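PDB 5WTZ: binary enterotoxin of Clostridium perfringens component a from Clostridium perfringens, which probably transfers ADP-ribose from bound NAD+ to actin, serving as the enzymatic component of an iota-like binary enterotoxin. Local coordinates for residues A[16-27]-A[168-178]. Residues are numbered along the deposited sequence; the frame is centred on the assembly and turned at random.
Sequences KNSATLWAKKRK and AASYGNDEENL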
# COMPACT_ATOMS: atom_id res chain seq x y z
N LYS A 16 7.02 -24.21 -20.05
CA LYS A 16 6.29 -24.58 -18.88
C LYS A 16 6.51 -26.04 -18.51
O LYS A 16 6.23 -26.44 -17.38
CB LYS A 16 4.84 -24.21 -19.07
CG LYS A 16 3.98 -24.59 -17.94
CD LYS A 16 2.84 -25.21 -18.64
CE LYS A 16 2.51 -26.56 -18.12
NZ LYS A 16 1.22 -26.96 -18.75
N ASN A 17 7.06 -26.82 -19.43
CA ASN A 17 7.49 -28.17 -19.07
C ASN A 17 8.53 -28.16 -17.94
O ASN A 17 8.30 -28.73 -16.87
CB ASN A 17 8.08 -28.89 -20.28
CG ASN A 17 8.54 -30.30 -19.96
OD1 ASN A 17 9.43 -30.91 -19.34
ND2 ASN A 17 7.60 -31.25 -20.02
N SER A 18 9.65 -27.51 -18.19
CA SER A 18 10.71 -27.41 -17.18
C SER A 18 10.21 -26.70 -15.93
O SER A 18 10.61 -27.03 -14.81
CB SER A 18 11.92 -26.67 -17.74
OG SER A 18 11.63 -25.28 -17.78
N ALA A 19 9.35 -25.70 -16.14
CA ALA A 19 8.78 -24.93 -15.04
C ALA A 19 8.00 -25.84 -14.09
O ALA A 19 8.18 -25.76 -12.87
CB ALA A 19 7.87 -23.81 -15.57
N THR A 20 7.16 -26.72 -14.64
CA THR A 20 6.36 -27.62 -13.82
C THR A 20 7.26 -28.66 -13.15
O THR A 20 6.99 -29.08 -12.03
CB THR A 20 5.24 -28.35 -14.63
OG1 THR A 20 5.82 -29.01 -15.77
CG2 THR A 20 4.14 -27.39 -15.06
N LEU A 21 8.32 -29.07 -13.84
CA LEU A 21 9.25 -30.02 -13.27
C LEU A 21 9.90 -29.36 -12.06
O LEU A 21 9.76 -29.84 -10.93
CB LEU A 21 10.31 -30.45 -14.28
CG LEU A 21 11.03 -31.72 -13.83
CD1 LEU A 21 10.02 -32.81 -13.48
CD2 LEU A 21 12.02 -32.19 -14.88
N TRP A 22 10.58 -28.25 -12.33
CA TRP A 22 11.12 -27.37 -11.29
C TRP A 22 10.10 -27.16 -10.18
O TRP A 22 10.41 -27.34 -9.00
CB TRP A 22 11.53 -26.03 -11.90
CG TRP A 22 11.97 -25.02 -10.88
CD1 TRP A 22 13.16 -24.99 -10.21
CD2 TRP A 22 11.24 -23.88 -10.44
NE1 TRP A 22 13.20 -23.91 -9.36
CE2 TRP A 22 12.03 -23.21 -9.49
CE3 TRP A 22 9.98 -23.36 -10.75
CZ2 TRP A 22 11.61 -22.05 -8.85
CZ3 TRP A 22 9.56 -22.20 -10.11
CH2 TRP A 22 10.38 -21.56 -9.17
N ALA A 23 8.87 -26.82 -10.56
CA ALA A 23 7.80 -26.59 -9.60
C ALA A 23 7.47 -27.85 -8.82
O ALA A 23 7.06 -27.78 -7.67
CB ALA A 23 6.56 -26.09 -10.30
N LYS A 24 7.64 -29.00 -9.46
CA LYS A 24 7.07 -30.20 -8.89
C LYS A 24 7.81 -30.70 -7.69
O LYS A 24 7.21 -31.01 -6.65
CB LYS A 24 6.97 -31.29 -9.94
CG LYS A 24 5.60 -31.80 -9.83
CD LYS A 24 4.77 -30.59 -10.16
CE LYS A 24 3.36 -30.82 -9.81
NZ LYS A 24 3.15 -30.85 -8.33
N LYS A 25 9.11 -30.79 -7.85
CA LYS A 25 9.98 -31.20 -6.78
C LYS A 25 9.88 -30.26 -5.62
O LYS A 25 9.71 -30.68 -4.47
CB LYS A 25 11.40 -31.23 -7.26
CG LYS A 25 11.45 -31.76 -8.62
CD LYS A 25 12.58 -31.15 -9.32
CE LYS A 25 12.44 -31.46 -10.76
NZ LYS A 25 13.67 -31.15 -11.47
N ARG A 26 9.99 -28.97 -5.92
CA ARG A 26 10.01 -27.98 -4.86
C ARG A 26 8.65 -27.99 -4.17
O ARG A 26 8.57 -27.77 -2.97
CB ARG A 26 10.39 -26.59 -5.38
CG ARG A 26 9.39 -25.94 -6.33
CD ARG A 26 10.04 -24.75 -7.05
NE ARG A 26 10.65 -23.81 -6.11
CZ ARG A 26 10.03 -22.78 -5.55
NH1 ARG A 26 8.75 -22.53 -5.82
NH2 ARG A 26 10.69 -21.98 -4.71
N LYS A 27 7.60 -28.29 -4.91
CA LYS A 27 6.27 -28.43 -4.32
C LYS A 27 6.20 -29.59 -3.33
O LYS A 27 5.77 -29.41 -2.19
CB LYS A 27 5.22 -28.61 -5.41
CG LYS A 27 3.79 -28.56 -4.92
CD LYS A 27 2.83 -28.67 -6.08
CE LYS A 27 1.42 -29.00 -5.62
NZ LYS A 27 0.93 -30.26 -6.23
N ALA A 168 8.29 -17.78 -2.23
CA ALA A 168 7.55 -17.97 -3.47
C ALA A 168 7.33 -19.46 -3.68
O ALA A 168 8.15 -20.13 -4.31
CB ALA A 168 8.31 -17.38 -4.64
N ALA A 169 6.23 -19.98 -3.15
CA ALA A 169 5.99 -21.42 -3.14
C ALA A 169 5.27 -21.90 -4.41
O ALA A 169 4.38 -21.22 -4.92
CB ALA A 169 5.20 -21.80 -1.91
N SER A 170 5.68 -23.07 -4.90
CA SER A 170 5.03 -23.71 -6.03
C SER A 170 3.84 -24.51 -5.52
O SER A 170 3.98 -25.33 -4.61
CB SER A 170 5.99 -24.62 -6.80
OG SER A 170 6.86 -23.88 -7.64
N TYR A 171 2.67 -24.26 -6.10
CA TYR A 171 1.44 -24.87 -5.59
C TYR A 171 0.35 -24.90 -6.67
O TYR A 171 0.51 -24.32 -7.75
CB TYR A 171 0.95 -24.10 -4.36
CG TYR A 171 0.04 -22.93 -4.71
CD1 TYR A 171 0.55 -21.78 -5.28
CD2 TYR A 171 -1.33 -23.00 -4.47
CE1 TYR A 171 -0.28 -20.71 -5.60
CE2 TYR A 171 -2.16 -21.95 -4.78
CZ TYR A 171 -1.63 -20.80 -5.35
OH TYR A 171 -2.47 -19.75 -5.67
N GLY A 172 -0.75 -25.57 -6.36
CA GLY A 172 -1.90 -25.62 -7.25
C GLY A 172 -2.45 -27.02 -7.43
O GLY A 172 -1.89 -27.99 -6.90
N ASN A 173 -3.54 -27.13 -8.19
CA ASN A 173 -4.14 -28.42 -8.53
C ASN A 173 -3.75 -28.85 -9.93
O ASN A 173 -3.28 -29.97 -10.14
CB ASN A 173 -5.67 -28.38 -8.42
CG ASN A 173 -6.15 -27.96 -7.05
OD1 ASN A 173 -6.92 -27.01 -6.91
ND2 ASN A 173 -5.72 -28.69 -6.02
N ASP A 174 -3.97 -27.97 -10.90
CA ASP A 174 -3.48 -28.19 -12.25
C ASP A 174 -1.97 -28.30 -12.11
O ASP A 174 -1.30 -27.37 -11.63
CB ASP A 174 -3.91 -27.07 -13.21
CG ASP A 174 -3.42 -27.29 -14.64
OD1 ASP A 174 -2.93 -28.40 -14.96
OD2 ASP A 174 -3.54 -26.35 -15.45
N GLU A 175 -1.44 -29.44 -12.53
CA GLU A 175 -0.09 -29.81 -12.16
C GLU A 175 0.86 -29.64 -13.35
O GLU A 175 2.07 -29.58 -13.20
CB GLU A 175 -0.11 -31.22 -11.61
CG GLU A 175 0.18 -31.22 -10.13
CD GLU A 175 0.48 -32.58 -9.55
OE1 GLU A 175 -0.37 -33.08 -8.78
OE2 GLU A 175 1.52 -33.16 -9.92
N GLU A 176 0.27 -29.54 -14.53
CA GLU A 176 0.81 -28.73 -15.57
C GLU A 176 0.31 -27.32 -15.20
O GLU A 176 -0.56 -27.22 -14.33
CB GLU A 176 0.33 -29.18 -16.96
CG GLU A 176 0.38 -30.69 -17.22
CD GLU A 176 1.74 -31.30 -16.92
OE1 GLU A 176 2.55 -31.37 -17.86
OE2 GLU A 176 1.96 -31.72 -15.77
N ASN A 177 0.83 -26.25 -15.78
CA ASN A 177 0.39 -24.90 -15.40
C ASN A 177 0.29 -24.61 -13.90
O ASN A 177 -0.77 -24.25 -13.39
CB ASN A 177 -0.96 -24.59 -16.06
CG ASN A 177 -0.81 -24.28 -17.51
OD1 ASN A 177 -0.37 -25.14 -18.29
ND2 ASN A 177 -1.17 -23.07 -17.91
N LEU A 178 1.41 -24.77 -13.19
CA LEU A 178 1.46 -24.54 -11.74
C LEU A 178 1.67 -23.08 -11.34
O LEU A 178 2.32 -22.32 -12.05
CB LEU A 178 2.57 -25.36 -11.14
CG LEU A 178 2.17 -26.80 -10.94
CD1 LEU A 178 3.44 -27.57 -11.04
CD2 LEU A 178 1.50 -27.00 -9.60
O HOH W 1 7.24 -24.55 -2.92
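Ala168 O receives the end of Arg26, where helix 16-27 crosses the edge strand 168-171 of a small three-stranded antiparallel sheet at 100°, in the first of two ADP-ribosyltransferase-like units and away from the NAD+ site. Both terminal nitrogens grip this one carbonyl oxygen, NH1 at 2.9 Å and NH2 at 3.2 Å, and the oxygen lies in the guanidinium plane. Ser170 OG, placed beside its own backbone N (chi1 -78°), accepts a further, straighter bond from Arg26 NH1 (3.0 Å, 163° at the hydrogen). These in-plane bonds set the rotation of the guanidinium, and Trp22 CZ2 lies against one face, offset toward the rim. Ser170 CB meets Ala23 O, and a water accepts from Ser170 N, while Ser170 O is buried without a polar partner against Lys27 CG (3.3 Å). Tyr171 turns the other way, onto helix 36-61. At the backbone angles of Gly172 a CB would jam against Tyr171 O, which calls for glycine; beyond it the loop returns along the helix. There Glu175 crosses Lys24 at about a right angle, its OE2 forming a salt bridge to Lys24 NZ (3.2 Å), and Glu175 O and the Glu176 backbone rest on the methyl of Thr20. Leu178 then points back into the interface, its CD1 set 3.5 Å from Ala23 CB and packed tightly against Lys24 CD at 3.4 Å.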